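Local structure of hypothetical protein (Pseudomonas aeruginosa, 2IGS) at residues I8-G13 with E51-G56; I39-I44 with L209-F214; L96-S101 with Y203-T208; M102-D107 with A166-E171; T130-S135 with N195-G200. The protein is of unknown function but belongs to the DUF3218 family of the lysozyme clan, so a lysozyme-like fold is probable. All blocks are in the same frame, centred on the assembly; numbering follows the deposited sequence. Where two conformers were deposited one is given.

Interactions 2 and 3 form the buried centre, and both use helix 203-216. Their partners are helix 35-48 in interaction 2 and helix 87-113 in interaction 3. Interaction 2 is wholly aliphatic. Interaction 3 mixes a leucine with threonine and serine and adds a water. Interaction 4 continues along helix 87-113 to a loop, partly buried, and is mainly polar. Interactions 1 and 5 lie nearer the surface. Interaction 1 is a mostly apolar contact between the lead-in to helix 12-27 and a loop. Interaction 5 joins a strand to a helix through valine packing and waters. The bond from Gly-13 N to Asp-43 OD1 probably ties interaction 1 to interaction 2, and Trp-42 links interactions 2 and 3.

Interaction 1. Residues I8-G13 with E51-G56; sequences IYQNPG and EFIPGG
The chain just before helix 12-27 and the loop after helix 35-48 come closest at Gln-10 and Ile-53, whose CA atoms are 7.3 Å apart. Residues 8-10 have helical backbone angles but lack the regular helix bonds. Ile-53 carries the contact. Its CD1 methyl reaches CB of Tyr-9 at 3.7 Å, so it meets the root of the tyrosine and not its hydroxyl end. Its CG1 also lies 3.8 Å from the carbonyl O of Tyr-9. That oxygen is hydrogen-bonded to the hydroxyl of Tyr-65, which also packs on Ile-53. The CG2 branch of Ile-53 faces CG of Gln-10 at 4.3 Å. The Gln-10 chain is extended beyond CG (chi2 -179°), which carries its amide out toward Gly-56. There NE2 lies 3.5 Å from Gly-56 O, but the angle is too poor for a hydrogen bond. The other end of the amide, OE1, is bonded to Asn-7. Within the loop, Gly-56 N bonds to Ile-53 O at 3.3 Å, closing a turn beside the contact. The chemistry is therefore mostly apolar: one buried isoleucine is covered by the aliphatic parts of two partly exposed residues, while Gln-10 OE1 and the Tyr-9 carbonyl find partners outside the pair of segments.

Interaction 2. Residues I39-I44 with L209-F214; sequences IEAWDI and LLLAYF
Leu-211 meets helix 35-48 with both of its methyls. CD1 touches CB of Ala-41 at 3.7 Å, and CD2 touches CD1 of Ile-44 at 3.9 Å. The leucine thus spans two residues one turn apart on the facing helix. Its CG lies anti to the carbonyl carbon (chi1 -66°), and the chain beyond runs out extended to meet them. Ile-44 reaches back with an extended CG1-CD1 arm, which crosses Leu-211 obliquely. Its other branch, CG2, makes a looser contact with CD2 of Leu-210 at 4.4 Å. All four side chains are buried, and only carbon meets carbon. The two helix segments run at 102° to each other, with axes 11.3 Å apart, so they meet over a short length. Farther out, Trp-42 joins the same two helices by hydrogen bonds to Tyr-203 and Thr-204. Helix 87-113 borders the contact, with Ile-109 against Leu-211. Strand 154-155 lies beyond, where Val-154 packs on Leu-210.

Interaction 3. Residues L96-S101 with Y203-T208; sequences LPLLTS and YTTAVT
Leu-98 packs against Thr-208 in a buried helix-helix contact within the alpha-helical core, between helix 87-113 and the first turns of helix 203-216. A lysozyme-like fold is probable from the clan of this family. The two segments cross at 48°, with their axes 10.8 Å apart. Leu-98 is the main apolar group. Its CG stands anti to the backbone N (chi1 -171°), which turns the branched end toward the other helix. There CG lies 3.5 Å from Thr-208 OG1, and both methyls are also near that oxygen. CD1 further reaches CG2 of Thr-205 at 4.1 Å, the two side chains crossing at about a right angle. A hydroxyl set against a leucine needs a polar partner, and Thr-208 OG1 has one within its own helix: it donates to Thr-204 O at 2.9 Å. Thr-208 N reaches the same carbonyl from the opposite face of its plane. Trp-42 of helix 35-48 lies against Leu-98. At the other end of the contact, Thr-208 CG2 sits 3.8 Å from Ser-101 OG. Close by, a water donates to Thr-208 O at 2.7 Å and makes a weak bond to Ser-101 OG at 3.3 Å.

Interaction 4. Residues M102-D107 with A166-E171; sequences MAQNLD and AMTLPE
Helix segment 102-107 faces an irregular stretch, 166-171, with the CA atoms of Asn-105 and Thr-168 7.3 Å apart. The carboxamide of Asn-105 lies between them and uses both of its ends. ND2 donates to the backbone O of Thr-168 at 2.8 Å, with a bent N-H...O angle of 139°. The bond is in the plane of both groups: the oxygen is only 3° out of the amide plane, and the nitrogen lies on a lone pair of the carbonyl. OD1 accepts from a water at 2.7 Å, and that water accepts from Thr-168 N at 3.0 Å. One side chain therefore serves the backbone NH and C=O of a single residue, one directly and one through water. This fixes the turn of the amide. Ser-101 OG adds a weak bond to Thr-168 O. Gln-104 flanks the pair, its OE1 4.1 Å from Thr-168 CG2. Ala-212 and Ala-215 of helix 203-216 pack on Asn-105. Here an asparagine side chain of helix 87-113 bonds to the backbone of the loop just ahead of helix 171-177, for which Pro-170 takes the N-cap position.

Interaction 5. Residues T130-S135 with N195-G200; sequences TDVGFS and NTIKSG. With ACY (acetic acid), chain V.
Val-132 points its side chain at the backbone of helix 190-200. Its CG2 methyl comes to 3.7 Å from Lys-198 CA and sits between two side chains of the helix. On one of them, Ile-197, it meets CG2 at 4.1 Å. On the other, Lys-198, it lies 4.0 Å from CG, so the lysine touches the valine with the near part of its chain. CG of Lys-198 is anti to its backbone N, and the chain bends at chi2 (-137°) and again at chi4. The bends bring the ammonium end back toward residues 130-132. There the polar links run through water. One water accepts from Lys-198 NZ at 2.5 Å and is only weakly bonded to Thr-130 O. A second donates to both Thr-130 O and Lys-198 O, each at 2.6 Å, joining the two backbones. A third bridges Asp-131 OD1 and Val-132 N, with a weak, long link to NZ. The charged atoms of Asp-131 and Lys-198 are not in contact: OD1 and NZ are 5.3 Å apart. At the far end of the strand, Ser-135 OG donates to atom O of an acetic acid molecule at 3.2 Å, probably from the crystallisation liquor. Strand 132-134 is an outer strand of the small antiparallel sheet within this chain. It pairs with strand 148-150, whose Val-150 packs on Val-132 and Leu-148 on Ile-197, while Phe-194 of helix 190-200 also reaches Val-132.

Interaction 1. Residues I8-G13 with E51-G56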
# COMPACT_ATOMS: atom_id res chain seq x y z
N ILE F 8 1.47 -42.52 -30.25
CA ILE F 8 0.87 -41.23 -30.52
C ILE F 8 -0.03 -40.67 -29.41
O ILE F 8 -0.15 -39.47 -29.28
CB ILE F 8 0.12 -41.20 -31.89
CG1 ILE F 8 -0.02 -39.74 -32.36
CG2 ILE F 8 -1.20 -42.01 -31.80
CD1 ILE F 8 -0.60 -39.52 -33.77
N TYR F 9 -0.66 -41.53 -28.61
CA TYR F 9 -1.53 -41.03 -27.52
C TYR F 9 -0.72 -40.43 -26.36
O TYR F 9 -1.11 -39.40 -25.82
CB TYR F 9 -2.42 -42.13 -26.94
CG TYR F 9 -3.33 -42.84 -27.90
CD1 TYR F 9 -4.58 -42.33 -28.22
CD2 TYR F 9 -2.94 -44.06 -28.47
CE1 TYR F 9 -5.43 -42.99 -29.10
CE2 TYR F 9 -3.78 -44.74 -29.36
CZ TYR F 9 -5.03 -44.19 -29.67
OH TYR F 9 -5.88 -44.83 -30.51
N GLN F 10 0.39 -41.08 -26.01
CA GLN F 10 1.22 -40.68 -24.88
C GLN F 10 2.39 -39.79 -25.29
O GLN F 10 2.89 -39.01 -24.50
CB GLN F 10 1.75 -41.93 -24.13
CG GLN F 10 0.65 -42.74 -23.39
CD GLN F 10 1.21 -43.93 -22.66
OE1 GLN F 10 1.76 -44.87 -23.26
NE2 GLN F 10 1.09 -43.91 -21.33
N ASN F 11 2.84 -39.96 -26.53
CA ASN F 11 3.97 -39.21 -27.08
C ASN F 11 3.55 -38.57 -28.41
O ASN F 11 4.19 -38.81 -29.42
CB ASN F 11 5.20 -40.13 -27.31
CG ASN F 11 5.54 -40.98 -26.10
OD1 ASN F 11 6.40 -40.61 -25.28
ND2 ASN F 11 4.88 -42.12 -25.97
N PRO F 12 2.49 -37.73 -28.40
CA PRO F 12 2.00 -37.20 -29.69
C PRO F 12 3.09 -36.36 -30.34
O PRO F 12 3.19 -36.32 -31.54
CB PRO F 12 0.84 -36.30 -29.29
CG PRO F 12 1.10 -35.97 -27.82
CD PRO F 12 1.72 -37.18 -27.25
N GLY F 13 3.92 -35.69 -29.53
CA GLY F 13 4.93 -34.79 -30.06
C GLY F 13 6.02 -35.58 -30.76
O GLY F 13 6.35 -35.30 -31.91
N GLU F 51 -5.33 -35.90 -18.26
CA GLU F 51 -6.50 -36.78 -18.15
C GLU F 51 -7.00 -37.28 -19.50
O GLU F 51 -7.94 -38.08 -19.55
CB GLU F 51 -7.70 -36.12 -17.45
CG GLU F 51 -7.45 -34.79 -16.83
CD GLU F 51 -7.37 -33.66 -17.84
OE1 GLU F 51 -6.35 -32.96 -17.81
OE2 GLU F 51 -8.32 -33.47 -18.63
N PHE F 52 -6.39 -36.79 -20.60
CA PHE F 52 -6.69 -37.35 -21.93
C PHE F 52 -6.34 -38.85 -21.98
O PHE F 52 -6.99 -39.62 -22.69
CB PHE F 52 -5.94 -36.61 -23.04
CG PHE F 52 -6.52 -35.26 -23.40
CD1 PHE F 52 -7.79 -34.88 -22.95
CD2 PHE F 52 -5.79 -34.37 -24.19
CE1 PHE F 52 -8.32 -33.61 -23.27
CE2 PHE F 52 -6.32 -33.12 -24.54
CZ PHE F 52 -7.59 -32.74 -24.06
N ILE F 53 -5.31 -39.22 -21.22
CA ILE F 53 -4.95 -40.62 -21.00
C ILE F 53 -5.03 -40.85 -19.48
O ILE F 53 -4.02 -40.72 -18.78
CB ILE F 53 -3.52 -40.94 -21.54
CG1 ILE F 53 -3.37 -40.52 -23.00
CG2 ILE F 53 -3.17 -42.40 -21.36
CD1 ILE F 53 -4.34 -41.20 -23.97
N PRO F 54 -6.23 -41.15 -18.96
CA PRO F 54 -6.41 -41.29 -17.51
C PRO F 54 -5.65 -42.47 -16.88
O PRO F 54 -5.88 -43.62 -17.25
CB PRO F 54 -7.93 -41.47 -17.34
CG PRO F 54 -8.42 -41.91 -18.66
CD PRO F 54 -7.49 -41.37 -19.70
N GLY F 55 -4.76 -42.16 -15.94
CA GLY F 55 -3.97 -43.16 -15.23
C GLY F 55 -2.94 -43.84 -16.11
O GLY F 55 -2.51 -44.95 -15.83
N GLY F 56 -2.55 -43.16 -17.19
CA GLY F 56 -1.57 -43.68 -18.13
C GLY F 56 -2.09 -44.85 -18.95
O GLY F 56 -1.30 -45.62 -19.49

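Interaction 2. Residues I39-I44 with L209-F214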
# COMPACT_ATOMS: atom_id res chain seq x y z
N ILE F 39 8.74 -31.68 -30.81
CA ILE F 39 8.18 -32.60 -29.81
C ILE F 39 7.50 -31.81 -28.67
O ILE F 39 6.35 -32.11 -28.32
CB ILE F 39 9.25 -33.58 -29.21
CG1 ILE F 39 9.93 -34.43 -30.29
CG2 ILE F 39 8.60 -34.50 -28.18
CD1 ILE F 39 11.38 -34.87 -29.95
N GLU F 40 8.22 -30.82 -28.12
CA GLU F 40 7.72 -30.02 -27.01
C GLU F 40 6.43 -29.26 -27.35
O GLU F 40 5.49 -29.26 -26.56
CB GLU F 40 8.80 -29.06 -26.48
CG GLU F 40 8.34 -28.34 -25.22
CD GLU F 40 9.38 -27.44 -24.60
OE1 GLU F 40 10.53 -27.42 -25.09
OE2 GLU F 40 9.05 -26.72 -23.63
N ALA F 41 6.39 -28.61 -28.50
CA ALA F 41 5.19 -27.90 -28.97
C ALA F 41 3.97 -28.83 -29.08
O ALA F 41 2.89 -28.51 -28.61
CB ALA F 41 5.47 -27.22 -30.33
N TRP F 42 4.16 -29.99 -29.70
CA TRP F 42 3.03 -30.89 -29.99
C TRP F 42 2.65 -31.79 -28.79
O TRP F 42 1.61 -32.43 -28.80
CB TRP F 42 3.29 -31.67 -31.29
CG TRP F 42 3.14 -30.79 -32.54
CD1 TRP F 42 2.44 -29.60 -32.64
CD2 TRP F 42 3.65 -31.06 -33.86
NE1 TRP F 42 2.49 -29.12 -33.93
CE2 TRP F 42 3.24 -29.98 -34.69
CE3 TRP F 42 4.44 -32.09 -34.41
CZ2 TRP F 42 3.59 -29.91 -36.05
CZ3 TRP F 42 4.77 -32.03 -35.77
CH2 TRP F 42 4.34 -30.94 -36.57
N ASP F 43 3.49 -31.82 -27.76
CA ASP F 43 3.09 -32.35 -26.45
C ASP F 43 2.22 -31.39 -25.62
O ASP F 43 1.57 -31.82 -24.66
CB ASP F 43 4.32 -32.78 -25.62
CG ASP F 43 4.90 -34.13 -26.06
OD1 ASP F 43 4.25 -34.89 -26.82
OD2 ASP F 43 6.04 -34.44 -25.64
N ILE F 44 2.20 -30.10 -25.98
CA ILE F 44 1.50 -29.07 -25.19
C ILE F 44 0.06 -29.44 -24.75
O ILE F 44 -0.19 -29.45 -23.55
CB ILE F 44 1.60 -27.62 -25.81
CG1 ILE F 44 3.04 -27.07 -25.73
CG2 ILE F 44 0.68 -26.65 -25.09
CD1 ILE F 44 3.21 -25.70 -26.38
N LEU F 209 -0.64 -21.87 -34.33
CA LEU F 209 -1.33 -20.61 -34.12
C LEU F 209 -1.13 -20.16 -32.68
O LEU F 209 -0.82 -18.97 -32.44
CB LEU F 209 -2.84 -20.77 -34.42
CG LEU F 209 -3.81 -19.60 -34.15
CD1 LEU F 209 -3.52 -18.43 -35.11
CD2 LEU F 209 -5.30 -20.03 -34.25
N LEU F 210 -1.30 -21.11 -31.74
CA LEU F 210 -1.19 -20.83 -30.31
C LEU F 210 0.15 -20.19 -29.94
O LEU F 210 0.20 -19.20 -29.22
CB LEU F 210 -1.38 -22.12 -29.48
CG LEU F 210 -1.30 -21.98 -27.95
CD1 LEU F 210 -2.56 -21.30 -27.39
CD2 LEU F 210 -1.09 -23.33 -27.28
N LEU F 211 1.23 -20.78 -30.44
CA LEU F 211 2.57 -20.30 -30.17
C LEU F 211 2.86 -18.98 -30.88
O LEU F 211 3.53 -18.13 -30.33
CB LEU F 211 3.59 -21.37 -30.60
CG LEU F 211 3.55 -22.67 -29.80
CD1 LEU F 211 4.55 -23.68 -30.34
CD2 LEU F 211 3.77 -22.41 -28.31
N ALA F 212 2.34 -18.80 -32.10
CA ALA F 212 2.53 -17.53 -32.81
C ALA F 212 1.94 -16.33 -32.06
O ALA F 212 2.60 -15.30 -31.89
CB ALA F 212 1.91 -17.62 -34.22
N TYR F 213 0.69 -16.49 -31.66
CA TYR F 213 -0.07 -15.53 -30.86
C TYR F 213 0.65 -15.24 -29.55
O TYR F 213 1.01 -14.10 -29.27
CB TYR F 213 -1.44 -16.13 -30.59
CG TYR F 213 -2.34 -15.31 -29.69
CD1 TYR F 213 -3.08 -14.25 -30.20
CD2 TYR F 213 -2.52 -15.66 -28.35
CE1 TYR F 213 -3.92 -13.49 -29.38
CE2 TYR F 213 -3.37 -14.91 -27.51
CZ TYR F 213 -4.06 -13.83 -28.04
OH TYR F 213 -4.91 -13.07 -27.25
N PHE F 214 0.90 -16.28 -28.76
CA PHE F 214 1.48 -16.09 -27.43
C PHE F 214 2.92 -15.63 -27.43
O PHE F 214 3.43 -15.18 -26.42
CB PHE F 214 1.29 -17.34 -26.54
CG PHE F 214 -0.01 -17.33 -25.80
CD1 PHE F 214 -0.21 -16.45 -24.73
CD2 PHE F 214 -1.05 -18.16 -26.18
CE1 PHE F 214 -1.43 -16.42 -24.05
CE2 PHE F 214 -2.26 -18.14 -25.51
CZ PHE F 214 -2.44 -17.28 -24.44

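Interaction 3. Residues L96-S101 with Y203-T208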
# COMPACT_ATOMS: atom_id res chain seq x y z
N LEU F 96 8.07 -26.63 -43.98
CA LEU F 96 9.28 -26.06 -43.37
C LEU F 96 8.99 -24.72 -42.66
O LEU F 96 9.49 -24.50 -41.55
CB LEU F 96 10.44 -25.97 -44.39
CG LEU F 96 10.84 -27.30 -45.08
CD1 LEU F 96 12.01 -27.12 -46.03
CD2 LEU F 96 11.15 -28.41 -44.09
N PRO F 97 8.16 -23.84 -43.26
CA PRO F 97 7.77 -22.63 -42.53
C PRO F 97 7.03 -22.90 -41.22
O PRO F 97 7.24 -22.18 -40.24
CB PRO F 97 6.87 -21.90 -43.53
CG PRO F 97 7.33 -22.40 -44.89
CD PRO F 97 7.59 -23.85 -44.63
N LEU F 98 6.18 -23.92 -41.20
CA LEU F 98 5.54 -24.34 -39.97
C LEU F 98 6.56 -24.78 -38.93
O LEU F 98 6.49 -24.38 -37.77
CB LEU F 98 4.54 -25.48 -40.21
CG LEU F 98 3.65 -25.84 -39.01
CD1 LEU F 98 2.31 -26.44 -39.48
CD2 LEU F 98 4.36 -26.80 -38.02
N LEU F 99 7.51 -25.61 -39.34
CA LEU F 99 8.48 -26.14 -38.41
C LEU F 99 9.37 -25.04 -37.86
O LEU F 99 9.59 -24.96 -36.65
CB LEU F 99 9.30 -27.22 -39.07
CG LEU F 99 8.56 -28.52 -39.38
CD1 LEU F 99 9.49 -29.50 -40.05
CD2 LEU F 99 7.94 -29.12 -38.10
N THR F 100 9.87 -24.19 -38.78
CA THR F 100 10.67 -23.02 -38.45
C THR F 100 9.93 -22.10 -37.48
O THR F 100 10.50 -21.70 -36.47
CB THR F 100 11.09 -22.24 -39.72
OG1 THR F 100 11.88 -23.08 -40.57
CG2 THR F 100 11.92 -21.04 -39.37
N SER F 101 8.68 -21.78 -37.79
CA SER F 101 7.93 -20.76 -37.05
C SER F 101 7.60 -21.22 -35.64
O SER F 101 7.77 -20.45 -34.68
CB SER F 101 6.67 -20.31 -37.83
OG SER F 101 5.45 -20.70 -37.21
N TYR F 203 -4.91 -30.33 -34.89
CA TYR F 203 -4.20 -30.34 -33.62
C TYR F 203 -2.86 -29.63 -33.79
O TYR F 203 -2.52 -28.73 -33.03
CB TYR F 203 -4.00 -31.81 -33.21
CG TYR F 203 -3.15 -32.08 -31.98
CD1 TYR F 203 -1.76 -31.99 -32.03
CD2 TYR F 203 -3.74 -32.50 -30.80
CE1 TYR F 203 -0.97 -32.29 -30.89
CE2 TYR F 203 -2.97 -32.82 -29.68
CZ TYR F 203 -1.60 -32.70 -29.72
OH TYR F 203 -0.87 -33.01 -28.60
N THR F 204 -2.15 -30.03 -34.83
CA THR F 204 -0.82 -29.57 -35.17
C THR F 204 -0.76 -28.08 -35.57
O THR F 204 0.15 -27.34 -35.15
CB THR F 204 -0.33 -30.54 -36.25
OG1 THR F 204 0.96 -31.08 -35.94
CG2 THR F 204 -0.43 -30.02 -37.65
N THR F 205 -1.74 -27.62 -36.35
CA THR F 205 -1.79 -26.23 -36.83
C THR F 205 -2.42 -25.26 -35.81
O THR F 205 -2.11 -24.06 -35.81
CB THR F 205 -2.57 -26.10 -38.15
OG1 THR F 205 -3.81 -26.79 -38.00
CG2 THR F 205 -1.77 -26.67 -39.36
N ALA F 206 -3.33 -25.78 -34.99
CA ALA F 206 -3.83 -25.06 -33.79
C ALA F 206 -2.69 -24.76 -32.82
O ALA F 206 -2.66 -23.68 -32.23
CB ALA F 206 -4.89 -25.87 -33.09
N VAL F 207 -1.76 -25.70 -32.63
CA VAL F 207 -0.63 -25.44 -31.75
C VAL F 207 0.31 -24.40 -32.38
O VAL F 207 0.86 -23.57 -31.66
CB VAL F 207 0.15 -26.73 -31.35
CG1 VAL F 207 1.45 -26.37 -30.66
CG2 VAL F 207 -0.71 -27.69 -30.48
N THR F 208 0.48 -24.44 -33.70
CA THR F 208 1.25 -23.43 -34.45
C THR F 208 0.69 -22.01 -34.22
O THR F 208 1.44 -21.07 -33.95
CB THR F 208 1.31 -23.74 -35.97
OG1 THR F 208 1.67 -25.11 -36.17
CG2 THR F 208 2.32 -22.87 -36.71
O HOH W 1 4.10 -21.20 -34.23

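Interaction 4. Residues M102-D107 with A166-E171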
# COMPACT_ATOMS: atom_id res chain seq x y z
N MSE F 102 7.16 -22.47 -35.49
CA MSE F 102 6.95 -23.05 -34.17
C MSE F 102 8.19 -23.04 -33.30
O MSE F 102 8.08 -22.81 -32.10
CB MSE F 102 6.43 -24.47 -34.26
CG MSE F 102 4.96 -24.55 -34.52
SE MSE F 102 4.17 -26.18 -33.88
CE MSE F 102 5.62 -27.43 -34.16
N ALA F 103 9.36 -23.30 -33.88
CA ALA F 103 10.60 -23.36 -33.12
C ALA F 103 10.92 -21.98 -32.56
O ALA F 103 11.20 -21.84 -31.38
CB ALA F 103 11.74 -23.87 -34.01
N GLN F 104 10.84 -20.97 -33.42
CA GLN F 104 11.11 -19.58 -33.06
C GLN F 104 10.10 -19.04 -32.05
O GLN F 104 10.49 -18.38 -31.08
CB GLN F 104 11.15 -18.69 -34.32
CG GLN F 104 12.37 -18.95 -35.22
CD GLN F 104 12.28 -18.33 -36.62
OE1 GLN F 104 11.19 -17.99 -37.10
NE2 GLN F 104 13.43 -18.19 -37.28
N ASN F 105 8.82 -19.34 -32.26
CA ASN F 105 7.78 -18.86 -31.35
C ASN F 105 7.88 -19.47 -29.96
O ASN F 105 7.83 -18.75 -28.96
CB ASN F 105 6.38 -18.96 -31.98
CG ASN F 105 6.17 -17.92 -33.11
OD1 ASN F 105 6.67 -16.78 -33.01
ND2 ASN F 105 5.47 -18.30 -34.18
N LEU F 106 8.09 -20.78 -29.92
CA LEU F 106 8.33 -21.53 -28.69
C LEU F 106 9.54 -21.04 -27.90
O LEU F 106 9.48 -20.98 -26.65
CB LEU F 106 8.49 -23.01 -29.00
CG LEU F 106 8.06 -24.11 -28.01
CD1 LEU F 106 9.18 -25.11 -27.73
CD2 LEU F 106 7.37 -23.64 -26.71
N ASP F 107 10.64 -20.72 -28.59
CA ASP F 107 11.81 -20.22 -27.87
C ASP F 107 11.59 -18.80 -27.32
O ASP F 107 12.08 -18.48 -26.24
CB ASP F 107 13.08 -20.35 -28.72
CG ASP F 107 13.49 -21.81 -28.92
OD1 ASP F 107 13.09 -22.68 -28.11
OD2 ASP F 107 14.22 -22.10 -29.90
N ALA F 166 2.52 -8.83 -36.89
CA ALA F 166 3.79 -9.15 -36.22
C ALA F 166 3.96 -10.64 -35.85
O ALA F 166 5.05 -11.05 -35.43
CB ALA F 166 3.95 -8.29 -34.99
N MSE F 167 2.90 -11.43 -35.99
CA MSE F 167 2.96 -12.85 -35.69
C MSE F 167 3.70 -13.62 -36.78
O MSE F 167 3.49 -13.39 -37.96
CB MSE F 167 1.55 -13.41 -35.52
CG MSE F 167 0.96 -13.09 -34.17
SE MSE F 167 -0.95 -13.42 -34.01
CE MSE F 167 -1.25 -12.00 -32.76
N THR F 168 4.58 -14.53 -36.38
CA THR F 168 5.26 -15.43 -37.32
C THR F 168 4.43 -16.71 -37.53
O THR F 168 4.31 -17.56 -36.62
CB THR F 168 6.69 -15.75 -36.84
OG1 THR F 168 7.35 -14.54 -36.49
CG2 THR F 168 7.48 -16.44 -37.92
N LEU F 169 3.87 -16.85 -38.73
CA LEU F 169 2.84 -17.84 -39.02
C LEU F 169 2.88 -18.24 -40.50
O LEU F 169 2.96 -17.35 -41.36
CB LEU F 169 1.49 -17.24 -38.66
CG LEU F 169 0.30 -18.07 -38.18
CD1 LEU F 169 0.67 -19.16 -37.20
CD2 LEU F 169 -0.70 -17.11 -37.56
N PRO F 170 2.85 -19.55 -40.81
CA PRO F 170 2.77 -19.95 -42.23
C PRO F 170 1.54 -19.36 -42.91
O PRO F 170 0.51 -19.13 -42.25
CB PRO F 170 2.67 -21.48 -42.19
CG PRO F 170 2.29 -21.82 -40.79
CD PRO F 170 2.88 -20.73 -39.93
N GLU F 171 1.67 -19.13 -44.22
CA GLU F 171 0.65 -18.53 -45.08
C GLU F 171 -0.77 -19.05 -44.83
O GLU F 171 -1.70 -18.26 -44.61
CB GLU F 171 1.01 -18.74 -46.56
CG GLU F 171 2.14 -17.86 -47.07
CD GLU F 171 2.60 -18.22 -48.49
OE1 GLU F 171 1.75 -18.60 -49.33
OE2 GLU F 171 3.82 -18.13 -48.76
O HOH W 2 4.72 -15.01 -33.38

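Interaction 5. Residues T130-S135 with N195-G200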
# COMPACT_ATOMS: atom_id res chain seq x y z
N THR F 130 -7.92 -27.47 -30.87
CA THR F 130 -8.66 -27.05 -32.04
C THR F 130 -10.01 -26.41 -31.70
O THR F 130 -10.81 -26.15 -32.60
CB THR F 130 -8.94 -28.25 -32.95
OG1 THR F 130 -9.54 -29.29 -32.15
CG2 THR F 130 -7.64 -28.78 -33.57
N ASP F 131 -10.28 -26.18 -30.42
CA ASP F 131 -11.59 -25.66 -30.05
C ASP F 131 -11.77 -24.23 -30.60
O ASP F 131 -10.81 -23.42 -30.68
CB ASP F 131 -11.80 -25.68 -28.52
CG ASP F 131 -12.37 -27.01 -28.00
OD1 ASP F 131 -12.94 -27.80 -28.79
OD2 ASP F 131 -12.26 -27.28 -26.79
N VAL F 132 -13.01 -23.95 -31.00
CA VAL F 132 -13.44 -22.61 -31.38
C VAL F 132 -14.69 -22.26 -30.58
O VAL F 132 -15.69 -23.00 -30.57
CB VAL F 132 -13.66 -22.47 -32.91
CG1 VAL F 132 -13.98 -21.02 -33.30
CG2 VAL F 132 -12.41 -22.96 -33.67
N GLY F 133 -14.59 -21.14 -29.87
CA GLY F 133 -15.65 -20.71 -28.99
C GLY F 133 -15.75 -19.20 -29.01
O GLY F 133 -15.25 -18.54 -29.93
N PHE F 134 -16.38 -18.65 -27.97
CA PHE F 134 -16.62 -17.22 -27.88
C PHE F 134 -15.71 -16.50 -26.87
O PHE F 134 -15.49 -16.98 -25.76
CB PHE F 134 -18.07 -16.96 -27.51
CG PHE F 134 -19.06 -17.44 -28.55
CD1 PHE F 134 -19.75 -18.64 -28.39
CD2 PHE F 134 -19.31 -16.68 -29.69
CE1 PHE F 134 -20.67 -19.07 -29.36
CE2 PHE F 134 -20.22 -17.08 -30.63
CZ PHE F 134 -20.90 -18.29 -30.47
N SER F 135 -15.21 -15.34 -27.28
CA SER F 135 -14.60 -14.45 -26.32
C SER F 135 -15.68 -13.98 -25.34
O SER F 135 -16.89 -14.12 -25.58
CB SER F 135 -13.89 -13.28 -27.01
OG SER F 135 -14.80 -12.34 -27.54
N ASN F 195 -16.99 -21.09 -38.67
CA ASN F 195 -17.01 -22.48 -39.12
C ASN F 195 -15.94 -22.95 -40.10
O ASN F 195 -15.55 -24.12 -40.06
CB ASN F 195 -18.42 -22.90 -39.48
CG ASN F 195 -19.24 -23.08 -38.22
OD1 ASN F 195 -18.91 -23.92 -37.39
ND2 ASN F 195 -20.25 -22.22 -38.02
N THR F 196 -15.45 -22.01 -40.91
CA THR F 196 -14.21 -22.16 -41.68
C THR F 196 -13.01 -22.47 -40.78
O THR F 196 -12.22 -23.38 -41.07
CB THR F 196 -13.85 -20.85 -42.45
OG1 THR F 196 -14.93 -20.52 -43.31
CG2 THR F 196 -12.64 -21.05 -43.33
N ILE F 197 -12.87 -21.70 -39.72
CA ILE F 197 -11.73 -21.82 -38.80
C ILE F 197 -11.84 -23.14 -38.07
O ILE F 197 -10.88 -23.92 -38.03
CB ILE F 197 -11.63 -20.61 -37.81
CG1 ILE F 197 -11.27 -19.32 -38.58
CG2 ILE F 197 -10.59 -20.92 -36.71
CD1 ILE F 197 -11.22 -18.05 -37.70
N LYS F 198 -13.02 -23.41 -37.55
CA LYS F 198 -13.29 -24.65 -36.89
C LYS F 198 -12.93 -25.85 -37.76
O LYS F 198 -12.18 -26.72 -37.33
CB LYS F 198 -14.76 -24.70 -36.54
CG LYS F 198 -14.99 -25.51 -35.32
CD LYS F 198 -16.18 -26.39 -35.53
CE LYS F 198 -16.72 -26.91 -34.23
NZ LYS F 198 -15.72 -27.37 -33.27
N SER F 199 -13.48 -25.88 -38.96
CA SER F 199 -13.28 -27.00 -39.88
C SER F 199 -11.85 -27.10 -40.40
O SER F 199 -11.37 -28.20 -40.64
CB SER F 199 -14.23 -26.88 -41.06
OG SER F 199 -15.55 -27.02 -40.60
N GLY F 200 -11.20 -25.95 -40.59
CA GLY F 200 -9.83 -25.86 -41.09
C GLY F 200 -8.72 -26.23 -40.09
O GLY F 200 -7.59 -26.54 -40.49
C ACY V . -15.23 -8.52 -25.74
O ACY V . -14.76 -9.71 -25.77
OXT ACY V . -16.21 -8.08 -25.04
CH3 ACY V . -14.59 -7.49 -26.63
O HOH W 3 -13.44 -28.28 -33.45
O HOH W 4 -11.57 -27.28 -34.87
O HOH W 5 -14.67 -26.07 -30.24